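Local coordinates for actin-related protein 8 (Homo sapiens, PDB 4FO0) that binds ATP with low basal ATPase activity, does not polymerise, and serves as a proposed core component of the chromatin-remodelling INO80 complex, at residues G479-S487 and L520-M528; I86-R97 and H321-L329. All coordinates share one frame; numbering follows the deposited sequence.

Contact 1: G479-S487 and L520-M528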
ATOM      1  N   GLY A 479     -10.582 -10.428   8.709  1.00 32.63           N
ATOM      2  CA  GLY A 479      -9.739 -11.039   7.699  1.00 32.45           C
ATOM      3  C   GLY A 479     -10.137 -10.642   6.287  1.00 40.98           C
ATOM      4  O   GLY A 479     -11.287 -10.316   5.995  1.00 41.44           O
ATOM      5  N   LEU A 480      -9.168 -10.679   5.392  1.00 47.34           N
ATOM      6  CA  LEU A 480      -9.378 -10.202   4.040  1.00 43.71           C
ATOM      7  C   LEU A 480     -10.567 -10.894   3.333  1.00 43.61           C
ATOM      8  O   LEU A 480     -11.415 -10.231   2.743  1.00 41.20           O
ATOM      9  CB  LEU A 480      -8.074 -10.341   3.265  1.00 36.09           C
ATOM     10  CG  LEU A 480      -8.064  -9.863   1.822  1.00 52.36           C
ATOM     11  CD1 LEU A 480      -8.587  -8.457   1.749  1.00 48.28           C
ATOM     12  CD2 LEU A 480      -6.648  -9.941   1.289  1.00 43.28           C
ATOM     13  N   ASP A 481     -10.642 -12.219   3.422  1.00 40.47           N
ATOM     14  CA  ASP A 481     -11.720 -12.979   2.786  1.00 42.01           C
ATOM     15  C   ASP A 481     -13.119 -12.704   3.370  1.00 48.86           C
ATOM     16  O   ASP A 481     -14.086 -12.556   2.627  1.00 44.16           O
ATOM     17  CB  ASP A 481     -11.407 -14.483   2.802  1.00 38.60           C
ATOM     18  CG  ASP A 481     -11.096 -15.021   4.207  1.00 57.82           C
ATOM     19  OD1 ASP A 481     -10.861 -14.226   5.148  1.00 57.56           O
ATOM     20  OD2 ASP A 481     -11.071 -16.260   4.361  1.00 60.68           O
ATOM     21  N   LYS A 482     -13.218 -12.648   4.695  1.00 42.68           N
ATOM     22  CA  LYS A 482     -14.450 -12.260   5.367  1.00 39.84           C
ATOM     23  C   LYS A 482     -14.925 -10.870   4.931  1.00 48.06           C
ATOM     24  O   LYS A 482     -16.122 -10.650   4.733  1.00 48.00           O
ATOM     25  CB  LYS A 482     -14.249 -12.279   6.884  1.00 35.69           C
ATOM     26  CG  LYS A 482     -13.933 -13.641   7.434  1.00 35.30           C
ATOM     27  CD  LYS A 482     -13.760 -13.634   8.950  1.00 65.61           C
ATOM     28  CE  LYS A 482     -13.221 -14.979   9.456  1.00 67.93           C
ATOM     29  NZ  LYS A 482     -11.853 -15.299   8.896  1.00 92.96           N
ATOM     30  N   ALA A 483     -13.983  -9.940   4.797  1.00 37.45           N
ATOM     31  CA  ALA A 483     -14.291  -8.588   4.355  1.00 36.31           C
ATOM     32  C   ALA A 483     -14.828  -8.582   2.930  1.00 42.31           C
ATOM     33  O   ALA A 483     -15.810  -7.907   2.623  1.00 43.29           O
ATOM     34  CB  ALA A 483     -13.067  -7.733   4.427  1.00 33.05           C
ATOM     35  N   ILE A 484     -14.175  -9.325   2.049  1.00 36.22           N
ATOM     36  CA  ILE A 484     -14.654  -9.417   0.683  1.00 35.86           C
ATOM     37  C   ILE A 484     -16.084  -9.921   0.662  1.00 44.62           C
ATOM     38  O   ILE A 484     -16.941  -9.332   0.016  1.00 41.79           O
ATOM     39  CB  ILE A 484     -13.782 -10.342  -0.152  1.00 46.11           C
ATOM     40  CG1 ILE A 484     -12.425  -9.676  -0.382  1.00 29.66           C
ATOM     41  CG2 ILE A 484     -14.489 -10.699  -1.487  1.00 27.04           C
ATOM     42  CD1 ILE A 484     -11.396 -10.602  -0.950  1.00 35.37           C
ATOM     43  N   LEU A 485     -16.329 -11.016   1.375  1.00 47.82           N
ATOM     44  CA  LEU A 485     -17.652 -11.616   1.446  1.00 45.67           C
ATOM     45  C   LEU A 485     -18.660 -10.628   2.027  1.00 47.34           C
ATOM     46  O   LEU A 485     -19.685 -10.325   1.420  1.00 53.01           O
ATOM     47  CB  LEU A 485     -17.602 -12.887   2.290  1.00 33.15           C
ATOM     48  CG  LEU A 485     -16.871 -14.045   1.608  1.00 46.38           C
ATOM     49  CD1 LEU A 485     -16.881 -15.289   2.470  1.00 41.92           C
ATOM     50  CD2 LEU A 485     -17.461 -14.331   0.244  1.00 36.85           C
ATOM     51  N   HIS A 486     -18.349 -10.115   3.204  1.00 45.80           N
ATOM     52  CA  HIS A 486     -19.214  -9.149   3.854  1.00 48.89           C
ATOM     53  C   HIS A 486     -19.584  -7.984   2.940  1.00 42.84           C
ATOM     54  O   HIS A 486     -20.730  -7.559   2.892  1.00 49.56           O
ATOM     55  CB  HIS A 486     -18.548  -8.620   5.114  1.00 31.19           C
ATOM     56  CG  HIS A 486     -19.343  -7.560   5.798  1.00 55.33           C
ATOM     57  ND1 HIS A 486     -19.287  -6.235   5.424  1.00 52.15           N
ATOM     58  CD2 HIS A 486     -20.226  -7.628   6.822  1.00 56.68           C
ATOM     59  CE1 HIS A 486     -20.092  -5.528   6.198  1.00 53.59           C
ATOM     60  NE2 HIS A 486     -20.673  -6.350   7.055  1.00 73.26           N
ATOM     61  N   SER A 487     -18.598  -7.467   2.226  1.00 46.39           N
ATOM     62  CA  SER A 487     -18.799  -6.357   1.308  1.00 39.59           C
ATOM     63  C   SER A 487     -19.805  -6.718   0.206  1.00 44.76           C
ATOM     64  O   SER A 487     -20.745  -5.979  -0.059  1.00 44.05           O
ATOM     65  CB  SER A 487     -17.443  -5.969   0.698  1.00 34.86           C
ATOM     66  OG  SER A 487     -17.574  -5.112  -0.424  1.00 43.47           O
ATOM     67  N   LEU A 520      -6.544 -17.368  -2.546  1.00 40.67           N
ATOM     68  CA  LEU A 520      -7.696 -16.569  -2.177  1.00 45.69           C
ATOM     69  C   LEU A 520      -8.966 -17.068  -2.864  1.00 44.84           C
ATOM     70  O   LEU A 520     -10.044 -17.078  -2.271  1.00 60.55           O
ATOM     71  CB  LEU A 520      -7.433 -15.108  -2.533  1.00 47.41           C
ATOM     72  CG  LEU A 520      -8.622 -14.173  -2.366  1.00 45.12           C
ATOM     73  CD1 LEU A 520      -9.028 -14.060  -0.902  1.00 37.09           C
ATOM     74  CD2 LEU A 520      -8.277 -12.827  -2.951  1.00 33.11           C
ATOM     75  N   GLN A 521      -8.835 -17.481  -4.119  1.00 41.79           N
ATOM     76  CA  GLN A 521      -9.967 -18.005  -4.865  1.00 41.15           C
ATOM     77  C   GLN A 521     -10.503 -19.243  -4.168  1.00 50.60           C
ATOM     78  O   GLN A 521     -11.712 -19.458  -4.097  1.00 52.72           O
ATOM     79  CB  GLN A 521      -9.545 -18.344  -6.286  1.00 34.29           C
ATOM     80  CG  GLN A 521     -10.036 -19.681  -6.746  1.00 55.68           C
ATOM     81  CD  GLN A 521     -10.998 -19.543  -7.876  1.00 72.39           C
ATOM     82  OE1 GLN A 521     -10.608 -19.221  -9.004  1.00 86.89           O
ATOM     83  NE2 GLN A 521     -12.275 -19.757  -7.589  1.00 73.61           N
ATOM     84  N   HIS A 522      -9.590 -20.050  -3.643  1.00 37.43           N
ATOM     85  CA  HIS A 522      -9.962 -21.246  -2.908  1.00 38.81           C
ATOM     86  C   HIS A 522     -10.781 -20.923  -1.662  1.00 48.17           C
ATOM     87  O   HIS A 522     -11.792 -21.568  -1.411  1.00 54.28           O
ATOM     88  CB  HIS A 522      -8.710 -22.040  -2.546  1.00 48.62           C
ATOM     89  CG  HIS A 522      -8.948 -23.155  -1.574  1.00 76.80           C
ATOM     90  ND1 HIS A 522      -8.896 -24.484  -1.939  1.00 71.64           N
ATOM     91  CD2 HIS A 522      -9.217 -23.137  -0.245  1.00 69.41           C
ATOM     92  CE1 HIS A 522      -9.125 -25.237  -0.877  1.00 66.75           C
ATOM     93  NE2 HIS A 522      -9.320 -24.445   0.163  1.00 76.69           N
ATOM     94  N   ARG A 523     -10.354 -19.923  -0.889  1.00 47.42           N
ATOM     95  CA  ARG A 523     -11.061 -19.574   0.343  1.00 43.63           C
ATOM     96  C   ARG A 523     -12.418 -19.033  -0.006  1.00 58.20           C
ATOM     97  O   ARG A 523     -13.403 -19.337   0.665  1.00 56.57           O
ATOM     98  CB  ARG A 523     -10.343 -18.494   1.143  1.00 46.46           C
ATOM     99  CG  ARG A 523      -8.880 -18.713   1.326  1.00 58.04           C
ATOM    100  CD  ARG A 523      -8.578 -19.211   2.706  1.00 63.00           C
ATOM    101  NE  ARG A 523      -9.071 -18.336   3.773  1.00 46.18           N
ATOM    102  CZ  ARG A 523      -8.928 -18.642   5.063  1.00 59.77           C
ATOM    103  NH1 ARG A 523      -8.311 -19.776   5.393  1.00 52.30           N
ATOM    104  NH2 ARG A 523      -9.391 -17.843   6.023  1.00 48.26           N
ATOM    105  N   ILE A 524     -12.473 -18.201  -1.042  1.00 49.87           N
ATOM    106  CA  ILE A 524     -13.747 -17.598  -1.410  1.00 49.18           C
ATOM    107  C   ILE A 524     -14.793 -18.667  -1.735  1.00 45.50           C
ATOM    108  O   ILE A 524     -15.900 -18.618  -1.210  1.00 45.17           O
ATOM    109  CB  ILE A 524     -13.610 -16.557  -2.532  1.00 48.35           C
ATOM    110  CG1 ILE A 524     -12.768 -15.378  -2.040  1.00 52.51           C
ATOM    111  CG2 ILE A 524     -14.978 -16.056  -2.972  1.00 36.97           C
ATOM    112  CD1 ILE A 524     -13.219 -14.819  -0.689  1.00 41.97           C
ATOM    113  N   LEU A 525     -14.428 -19.648  -2.559  1.00 44.01           N
ATOM    114  CA  LEU A 525     -15.328 -20.759  -2.864  1.00 48.52           C
ATOM    115  C   LEU A 525     -15.896 -21.388  -1.610  1.00 57.26           C
ATOM    116  O   LEU A 525     -17.114 -21.469  -1.435  1.00 69.67           O
ATOM    117  CB  LEU A 525     -14.607 -21.841  -3.644  1.00 53.39           C
ATOM    118  CG  LEU A 525     -14.441 -21.571  -5.127  1.00 62.77           C
ATOM    119  CD1 LEU A 525     -14.230 -22.887  -5.856  1.00 64.25           C
ATOM    120  CD2 LEU A 525     -15.665 -20.857  -5.630  1.00 52.70           C
ATOM    121  N   ASN A 526     -15.007 -21.844  -0.738  1.00 53.59           N
ATOM    122  CA  ASN A 526     -15.425 -22.548   0.470  1.00 58.62           C
ATOM    123  C   ASN A 526     -16.222 -21.688   1.435  1.00 53.38           C
ATOM    124  O   ASN A 526     -17.153 -22.176   2.076  1.00 71.30           O
ATOM    125  CB  ASN A 526     -14.220 -23.154   1.192  1.00 60.17           C
ATOM    126  CG  ASN A 526     -13.410 -24.074   0.297  1.00 88.84           C
ATOM    127  OD1 ASN A 526     -13.938 -24.674  -0.651  1.00 76.02           O
ATOM    128  ND2 ASN A 526     -12.117 -24.186   0.587  1.00 86.42           N
ATOM    129  N   LYS A 527     -15.856 -20.412   1.530  1.00 52.91           N
ATOM    130  CA  LYS A 527     -16.441 -19.498   2.513  1.00 46.96           C
ATOM    131  C   LYS A 527     -17.724 -18.824   2.027  1.00 51.92           C
ATOM    132  O   LYS A 527     -18.557 -18.427   2.835  1.00 49.09           O
ATOM    133  CB  LYS A 527     -15.434 -18.410   2.903  1.00 58.73           C
ATOM    134  CG  LYS A 527     -14.680 -18.645   4.196  1.00 62.17           C
ATOM    135  CD  LYS A 527     -13.728 -19.805   4.075  1.00 70.22           C
ATOM    136  CE  LYS A 527     -12.944 -20.006   5.360  1.00 65.76           C
ATOM    137  NZ  LYS A 527     -11.885 -21.041   5.167  1.00 72.58           N
ATOM    138  N   MET A 528     -17.878 -18.673   0.716  1.00 43.04           N
ATOM    139  CA  MET A 528     -19.029 -17.942   0.189  1.00 56.15           C
ATOM    140  C   MET A 528     -20.311 -18.712   0.435  1.00 63.06           C
ATOM    141  O   MET A 528     -20.260 -19.908   0.720  1.00 61.53           O
ATOM    142  CB  MET A 528     -18.876 -17.659  -1.303  1.00 37.90           C
ATOM    143  CG  MET A 528     -18.870 -18.901  -2.166  1.00 57.77           C
ATOM    144  SD  MET A 528     -18.735 -18.480  -3.915  1.00 58.01           S
ATOM    145  CE  MET A 528     -20.219 -17.491  -4.068  1.00 46.02           C
TER
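The guanidinium of R523 meets the carboxylate of D481 at its edge, while K527 NZ, from the next turn of R523's own helix, lies over the centre of one guanidinium face. The two planes are 33° apart. R523 grips side-on with NE and NH2, yet both nitrogens converge on a single oxygen: NH2 to D481 OD2 is 2.8 Å and NE to the same OD2 2.9 Å, both from one face of the carboxylate. Neither bond is straight. D481 CG sits between its backbone N and carbonyl carbon (chi1 54°), which carries OD2 across to R523. The R523 chain, bent at chi2 and chi3, folds back to meet it.

Away from the salt bridge, the interface is apolar. I524 CD1 packs on D481 CB at 3.9 Å, and I484 and L520 reach tip to tip through their CD1 atoms, 4.2 Å apart. L485 crosses K527 at about a right angle, CD1 on CB, and sets CD2 against M528 CB. The helix axes cross at -54°. Y363 also holds R523 NH2. With K482 and K527 close by, the single carboxylate of D481 probably offsets several positive charges where the two helices of this actin-like fold meet.

Contact 2: I86-R97 and H321-L329; sequences IWSKKMSNGTRR and HLDQDISGL
R97 reaches out from 86-97 into the turn D323-I326 and meets it through backbone carbonyls. NH1 donates to I326 O at 2.9 Å, coming from above the carbonyl plane, and more weakly to Q324 O at 2.8 Å; a weak bond from NH2 to I326 O adds to the grip. CG stands anti to the backbone N (chi1 -174°), and the chain, extended as far as NE, carries the guanidinium to the turn, with S327 CB over one face. Its NH2 also forms a salt bridge with D352, and a water that bonds H321 NE2 is held, weakly, by the same NH2. Were R97 an alanine, the turn carbonyls would probably lose this donor and D352 its charge partner.

The second polar site is the D325 carboxylate, which takes two bonds from S92, one per oxygen, each on the syn side but tilted about 30° out of the carboxylate plane: backbone N to OD1 at 3.0 Å and OG to OD2 at 2.6 Å. An Asx turn from D323 OD1 to the D325 backbone N braces the turn that presents it. Q324 NE2 adds a weak bond to I86 O, 3.2 Å.

Van der Waals contact centres on Q324, whose chain bends at chi2 and crosses the extended K89 obliquely, CG lying 3.4 Å from K89 CD. M91 passes alongside D325, with M91 CB 3.5 Å from D325 OD1. Its SD rests near Q324 O.

The contact joins the end of helix 71-88 and the loop after it to the loop between helix 306-319 and strand 330-336. Helix 353-359 borders it through I86, R97 and L322, and helix 516-527 through K89 and L322.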
ATOM      1  N   ILE A  86      -3.887 -23.850   7.937  1.00 41.38           N
ATOM      2  CA  ILE A  86      -2.828 -24.415   7.113  1.00 42.37           C
ATOM      3  C   ILE A  86      -2.968 -25.936   7.052  1.00 39.68           C
ATOM      4  O   ILE A  86      -3.001 -26.539   5.973  1.00 41.84           O
ATOM      5  CB  ILE A  86      -1.440 -24.041   7.655  1.00 33.34           C
ATOM      6  CG1 ILE A  86      -1.153 -22.559   7.414  1.00 41.88           C
ATOM      7  CG2 ILE A  86      -0.362 -24.884   7.013  1.00 27.29           C
ATOM      8  CD1 ILE A  86       0.177 -22.093   8.021  1.00 31.38           C
ATOM      9  N   TRP A  87      -3.043 -26.533   8.234  1.00 33.15           N
ATOM     10  CA  TRP A  87      -3.286 -27.957   8.415  1.00 45.30           C
ATOM     11  C   TRP A  87      -4.543 -28.429   7.695  1.00 44.46           C
ATOM     12  O   TRP A  87      -4.545 -29.460   7.034  1.00 38.79           O
ATOM     13  CB  TRP A  87      -3.458 -28.239   9.906  1.00 35.02           C
ATOM     14  CG  TRP A  87      -3.588 -29.686  10.230  1.00 49.90           C
ATOM     15  CD1 TRP A  87      -4.693 -30.322  10.710  1.00 48.24           C
ATOM     16  CD2 TRP A  87      -2.570 -30.689  10.102  1.00 52.03           C
ATOM     17  NE1 TRP A  87      -4.426 -31.654  10.892  1.00 51.91           N
ATOM     18  CE2 TRP A  87      -3.127 -31.905  10.532  1.00 45.86           C
ATOM     19  CE3 TRP A  87      -1.238 -30.671   9.673  1.00 50.96           C
ATOM     20  CZ2 TRP A  87      -2.401 -33.099  10.535  1.00 41.75           C
ATOM     21  CZ3 TRP A  87      -0.517 -31.852   9.686  1.00 51.49           C
ATOM     22  CH2 TRP A  87      -1.102 -33.051  10.110  1.00 53.68           C
ATOM     23  N   SER A  88      -5.617 -27.669   7.861  1.00 45.09           N
ATOM     24  CA  SER A  88      -6.904 -28.015   7.298  1.00 46.23           C
ATOM     25  C   SER A  88      -6.869 -28.173   5.774  1.00 35.89           C
ATOM     26  O   SER A  88      -7.665 -28.909   5.207  1.00 53.79           O
ATOM     27  CB  SER A  88      -7.944 -26.974   7.715  1.00 32.47           C
ATOM     28  OG  SER A  88      -8.545 -26.385   6.575  1.00 66.46           O
ATOM     29  N   LYS A  89      -5.944 -27.487   5.117  1.00 39.45           N
ATOM     30  CA  LYS A  89      -5.865 -27.501   3.661  1.00 38.96           C
ATOM     31  C   LYS A  89      -4.859 -28.539   3.194  1.00 47.97           C
ATOM     32  O   LYS A  89      -3.680 -28.463   3.518  1.00 48.26           O
ATOM     33  CB  LYS A  89      -5.471 -26.118   3.149  1.00 36.96           C
ATOM     34  CG  LYS A  89      -5.266 -26.016   1.647  1.00 37.53           C
ATOM     35  CD  LYS A  89      -5.116 -24.546   1.238  1.00 37.17           C
ATOM     36  CE  LYS A  89      -4.988 -24.396  -0.273  1.00 43.59           C
ATOM     37  NZ  LYS A  89      -5.095 -22.992  -0.727  1.00 52.23           N
ATOM     38  N   LYS A  90      -5.327 -29.524   2.443  1.00 53.19           N
ATOM     39  CA  LYS A  90      -4.452 -30.599   2.023  1.00 50.65           C
ATOM     40  C   LYS A  90      -3.541 -30.099   0.924  1.00 56.55           C
ATOM     41  O   LYS A  90      -3.782 -29.039   0.336  1.00 56.38           O
ATOM     42  CB  LYS A  90      -5.263 -31.791   1.521  1.00 47.14           C
ATOM     43  CG  LYS A  90      -6.298 -32.301   2.502  1.00 69.71           C
ATOM     44  CD  LYS A  90      -5.656 -32.792   3.785  1.00 67.21           C
ATOM     45  CE  LYS A  90      -6.352 -34.053   4.269  1.00 63.03           C
ATOM     46  NZ  LYS A  90      -6.148 -35.155   3.286  1.00 57.52           N
ATOM     47  N   MET A  91      -2.498 -30.866   0.640  1.00 45.78           N
ATOM     48  CA  MET A  91      -1.590 -30.498  -0.428  1.00 54.97           C
ATOM     49  C   MET A  91      -2.059 -31.091  -1.747  1.00 58.73           C
ATOM     50  O   MET A  91      -3.060 -31.804  -1.783  1.00 57.20           O
ATOM     51  CB  MET A  91      -0.170 -30.922  -0.086  1.00 38.74           C
ATOM     52  CG  MET A  91       0.360 -30.195   1.138  1.00 48.48           C
ATOM     53  SD  MET A  91       2.154 -30.278   1.259  1.00 61.40           S
ATOM     54  CE  MET A  91       2.388 -32.042   1.513  1.00 73.28           C
ATOM     55  N   SER A  92      -1.349 -30.782  -2.827  1.00 52.94           N
ATOM     56  CA  SER A  92      -1.766 -31.202  -4.161  1.00 59.56           C
ATOM     57  C   SER A  92      -1.870 -32.716  -4.296  1.00 66.94           C
ATOM     58  O   SER A  92      -2.721 -33.221  -5.029  1.00 73.24           O
ATOM     59  CB  SER A  92      -0.818 -30.648  -5.224  1.00 64.80           C
ATOM     60  OG  SER A  92      -0.999 -29.252  -5.380  1.00 79.42           O
ATOM     61  N   ASN A  93      -1.002 -33.436  -3.593  1.00 43.43           N
ATOM     62  CA  ASN A  93      -1.045 -34.891  -3.610  1.00 57.17           C
ATOM     63  C   ASN A  93      -2.099 -35.464  -2.649  1.00 62.70           C
ATOM     64  O   ASN A  93      -2.158 -36.673  -2.427  1.00 75.28           O
ATOM     65  CB  ASN A  93       0.336 -35.457  -3.282  1.00 50.21           C
ATOM     66  CG  ASN A  93       0.779 -35.136  -1.869  1.00 63.44           C
ATOM     67  OD1 ASN A  93      -0.031 -34.752  -1.024  1.00 63.38           O
ATOM     68  ND2 ASN A  93       2.066 -35.303  -1.598  1.00 62.97           N
ATOM     69  N   GLY A  94      -2.914 -34.586  -2.069  1.00 45.49           N
ATOM     70  CA  GLY A  94      -3.941 -34.987  -1.125  1.00 44.06           C
ATOM     71  C   GLY A  94      -3.516 -35.284   0.306  1.00 54.91           C
ATOM     72  O   GLY A  94      -4.347 -35.669   1.135  1.00 50.66           O
ATOM     73  N   THR A  95      -2.236 -35.111   0.619  1.00 47.46           N
ATOM     74  CA  THR A  95      -1.765 -35.401   1.973  1.00 49.53           C
ATOM     75  C   THR A  95      -1.772 -34.161   2.846  1.00 42.16           C
ATOM     76  O   THR A  95      -1.931 -33.042   2.349  1.00 44.27           O
ATOM     77  CB  THR A  95      -0.343 -35.971   1.956  1.00 60.22           C
ATOM     78  OG1 THR A  95       0.592 -34.928   1.637  1.00 55.83           O
ATOM     79  CG2 THR A  95      -0.241 -37.076   0.921  1.00 49.43           C
ATOM     80  N   ARG A  96      -1.601 -34.359   4.152  1.00 43.99           N
ATOM     81  CA  ARG A  96      -1.383 -33.230   5.058  1.00 43.33           C
ATOM     82  C   ARG A  96      -0.009 -32.594   4.881  1.00 56.58           C
ATOM     83  O   ARG A  96       0.986 -33.265   4.564  1.00 51.23           O
ATOM     84  CB  ARG A  96      -1.505 -33.656   6.514  1.00 44.24           C
ATOM     85  CG  ARG A  96      -2.870 -34.112   6.915  1.00 37.30           C
ATOM     86  CD  ARG A  96      -3.818 -32.972   7.126  1.00 41.91           C
ATOM     87  NE  ARG A  96      -5.121 -33.488   7.519  1.00 50.15           N
ATOM     88  CZ  ARG A  96      -6.210 -32.748   7.636  1.00 53.24           C
ATOM     89  NH1 ARG A  96      -6.158 -31.448   7.393  1.00 63.80           N
ATOM     90  NH2 ARG A  96      -7.346 -33.312   7.991  1.00 53.63           N
ATOM     91  N   ARG A  97       0.036 -31.288   5.114  1.00 51.14           N
ATOM     92  CA  ARG A  97       1.286 -30.544   5.123  1.00 42.95           C
ATOM     93  C   ARG A  97       1.974 -30.752   6.479  1.00 48.20           C
ATOM     94  O   ARG A  97       1.445 -30.385   7.526  1.00 46.53           O
ATOM     95  CB  ARG A  97       0.989 -29.070   4.876  1.00 46.55           C
ATOM     96  CG  ARG A  97       2.200 -28.189   4.720  1.00 47.52           C
ATOM     97  CD  ARG A  97       1.855 -26.809   5.214  1.00 52.97           C
ATOM     98  NE  ARG A  97       3.031 -25.990   5.461  1.00 46.45           N
ATOM     99  CZ  ARG A  97       3.652 -25.305   4.511  1.00 47.78           C
ATOM    100  NH1 ARG A  97       3.212 -25.354   3.258  1.00 57.83           N
ATOM    101  NH2 ARG A  97       4.708 -24.574   4.810  1.00 36.47           N
ATOM    102  N   HIS A 321       5.214 -16.642   0.833  1.00 36.05           N
ATOM    103  CA  HIS A 321       4.423 -17.208  -0.262  1.00 43.60           C
ATOM    104  C   HIS A 321       3.087 -17.657   0.304  1.00 30.67           C
ATOM    105  O   HIS A 321       2.956 -17.805   1.521  1.00 38.02           O
ATOM    106  CB  HIS A 321       5.152 -18.404  -0.890  1.00 36.23           C
ATOM    107  CG  HIS A 321       5.345 -19.553   0.056  1.00 40.19           C
ATOM    108  ND1 HIS A 321       4.417 -20.562   0.200  1.00 44.59           N
ATOM    109  CD2 HIS A 321       6.346 -19.836   0.924  1.00 36.28           C
ATOM    110  CE1 HIS A 321       4.842 -21.420   1.110  1.00 46.06           C
ATOM    111  NE2 HIS A 321       6.011 -21.006   1.561  1.00 48.77           N
ATOM    112  N   LEU A 322       2.102 -17.865  -0.567  1.00 36.79           N
ATOM    113  CA  LEU A 322       0.826 -18.472  -0.163  1.00 41.73           C
ATOM    114  C   LEU A 322       0.588 -19.795  -0.896  1.00 46.63           C
ATOM    115  O   LEU A 322      -0.506 -20.063  -1.399  1.00 40.95           O
ATOM    116  CB  LEU A 322      -0.336 -17.518  -0.408  1.00 27.50           C
ATOM    117  CG  LEU A 322      -0.410 -16.305   0.512  1.00 29.88           C
ATOM    118  CD1 LEU A 322      -1.354 -15.254  -0.064  1.00 41.19           C
ATOM    119  CD2 LEU A 322      -0.865 -16.728   1.890  1.00 24.94           C
ATOM    120  N   ASP A 323       1.627 -20.620  -0.950  1.00 39.05           N
ATOM    121  CA  ASP A 323       1.571 -21.880  -1.673  1.00 50.30           C
ATOM    122  C   ASP A 323       1.668 -23.085  -0.709  1.00 47.16           C
ATOM    123  O   ASP A 323       2.726 -23.329  -0.125  1.00 45.33           O
ATOM    124  CB  ASP A 323       2.715 -21.884  -2.692  1.00 52.51           C
ATOM    125  CG  ASP A 323       2.756 -23.138  -3.544  1.00 64.16           C
ATOM    126  OD1 ASP A 323       1.978 -24.082  -3.273  1.00 63.88           O
ATOM    127  OD2 ASP A 323       3.590 -23.178  -4.483  1.00 59.60           O
ATOM    128  N   GLN A 324       0.575 -23.832  -0.534  1.00 44.38           N
ATOM    129  CA  GLN A 324       0.586 -24.999   0.365  1.00 49.98           C
ATOM    130  C   GLN A 324       1.707 -25.972   0.045  1.00 45.01           C
ATOM    131  O   GLN A 324       2.247 -26.635   0.934  1.00 54.85           O
ATOM    132  CB  GLN A 324      -0.724 -25.781   0.295  1.00 44.67           C
ATOM    133  CG  GLN A 324      -1.832 -25.219   1.127  1.00 59.95           C
ATOM    134  CD  GLN A 324      -1.548 -25.274   2.618  1.00 59.31           C
ATOM    135  OE1 GLN A 324      -1.475 -24.235   3.281  1.00 61.10           O
ATOM    136  NE2 GLN A 324      -1.423 -26.487   3.160  1.00 42.36           N
ATOM    137  N   ASP A 325       2.049 -26.058  -1.230  1.00 40.00           N
ATOM    138  CA  ASP A 325       2.928 -27.114  -1.707  1.00 46.69           C
ATOM    139  C   ASP A 325       4.408 -26.866  -1.452  1.00 45.16           C
ATOM    140  O   ASP A 325       5.223 -27.784  -1.570  1.00 56.79           O
ATOM    141  CB  ASP A 325       2.643 -27.408  -3.180  1.00 54.01           C
ATOM    142  CG  ASP A 325       1.204 -27.849  -3.410  1.00 57.84           C
ATOM    143  OD1 ASP A 325       0.641 -28.548  -2.536  1.00 60.51           O
ATOM    144  OD2 ASP A 325       0.628 -27.481  -4.452  1.00 66.23           O
ATOM    145  N   ILE A 326       4.749 -25.633  -1.088  1.00 48.15           N
ATOM    146  CA  ILE A 326       6.097 -25.305  -0.642  1.00 43.22           C
ATOM    147  C   ILE A 326       6.156 -25.557   0.856  1.00 52.61           C
ATOM    148  O   ILE A 326       5.543 -24.831   1.642  1.00 53.23           O
ATOM    149  CB  ILE A 326       6.438 -23.818  -0.899  1.00 51.54           C
ATOM    150  CG1 ILE A 326       6.382 -23.488  -2.384  1.00 37.51           C
ATOM    151  CG2 ILE A 326       7.816 -23.471  -0.372  1.00 23.85           C
ATOM    152  CD1 ILE A 326       6.728 -22.034  -2.667  1.00 42.47           C
ATOM    153  N   SER A 327       6.888 -26.582   1.265  1.00 42.88           N
ATOM    154  CA  SER A 327       6.872 -26.968   2.669  1.00 39.89           C
ATOM    155  C   SER A 327       8.222 -27.492   3.100  1.00 32.43           C
ATOM    156  O   SER A 327       9.122 -27.658   2.279  1.00 46.92           O
ATOM    157  CB  SER A 327       5.813 -28.047   2.901  1.00 57.47           C
ATOM    158  OG  SER A 327       6.146 -29.242   2.205  1.00 48.57           O
ATOM    159  N   GLY A 328       8.356 -27.748   4.396  1.00 36.41           N
ATOM    160  CA  GLY A 328       9.615 -28.201   4.962  1.00 33.69           C
ATOM    161  C   GLY A 328      10.550 -27.067   5.334  1.00 45.32           C
ATOM    162  O   GLY A 328      10.211 -25.888   5.204  1.00 42.15           O
ATOM    163  N   LEU A 329      11.725 -27.430   5.831  1.00 44.81           N
ATOM    164  CA  LEU A 329      12.771 -26.455   6.080  1.00 44.93           C
ATOM    165  C   LEU A 329      13.546 -26.246   4.785  1.00 38.87           C
ATOM    166  O   LEU A 329      13.884 -27.207   4.110  1.00 54.03           O
ATOM    167  CB  LEU A 329      13.683 -26.934   7.207  1.00 39.56           C
ATOM    168  CG  LEU A 329      13.189 -26.647   8.624  1.00 48.00           C
ATOM    169  CD1 LEU A 329      13.925 -27.510   9.612  1.00 40.96           C
ATOM    170  CD2 LEU A 329      13.375 -25.178   8.989  1.00 50.78           C
TER
HETATM  171  O   HOH W   1       7.136 -22.634   3.525  1.00 41.26           O

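In the fold
From the N terminus, the chain first reaches 86-97, at the end of helix 71-88, and some 220 residues later 321-329, where contact 2 closes a long loop. Only afterwards does 479-487 open contact 1, closed by 520-528 after a short excursion of 32 residues that includes strand 503-507. The two closures therefore follow in series, neither nested nor crossed. Contact 1 joins helix 480-489, which packs on strands 247-253, 258-264 and 274-276 of the six-stranded sheet, to helix 516-527; contact 2 ties the end of helix 71-88 and its following residues to the segment after helix 306-319, at the periphery. Their centres are 20 Å apart, yet they touch: K89 NZ packs against H522 CG of helix 516-527, at 3.9 Å.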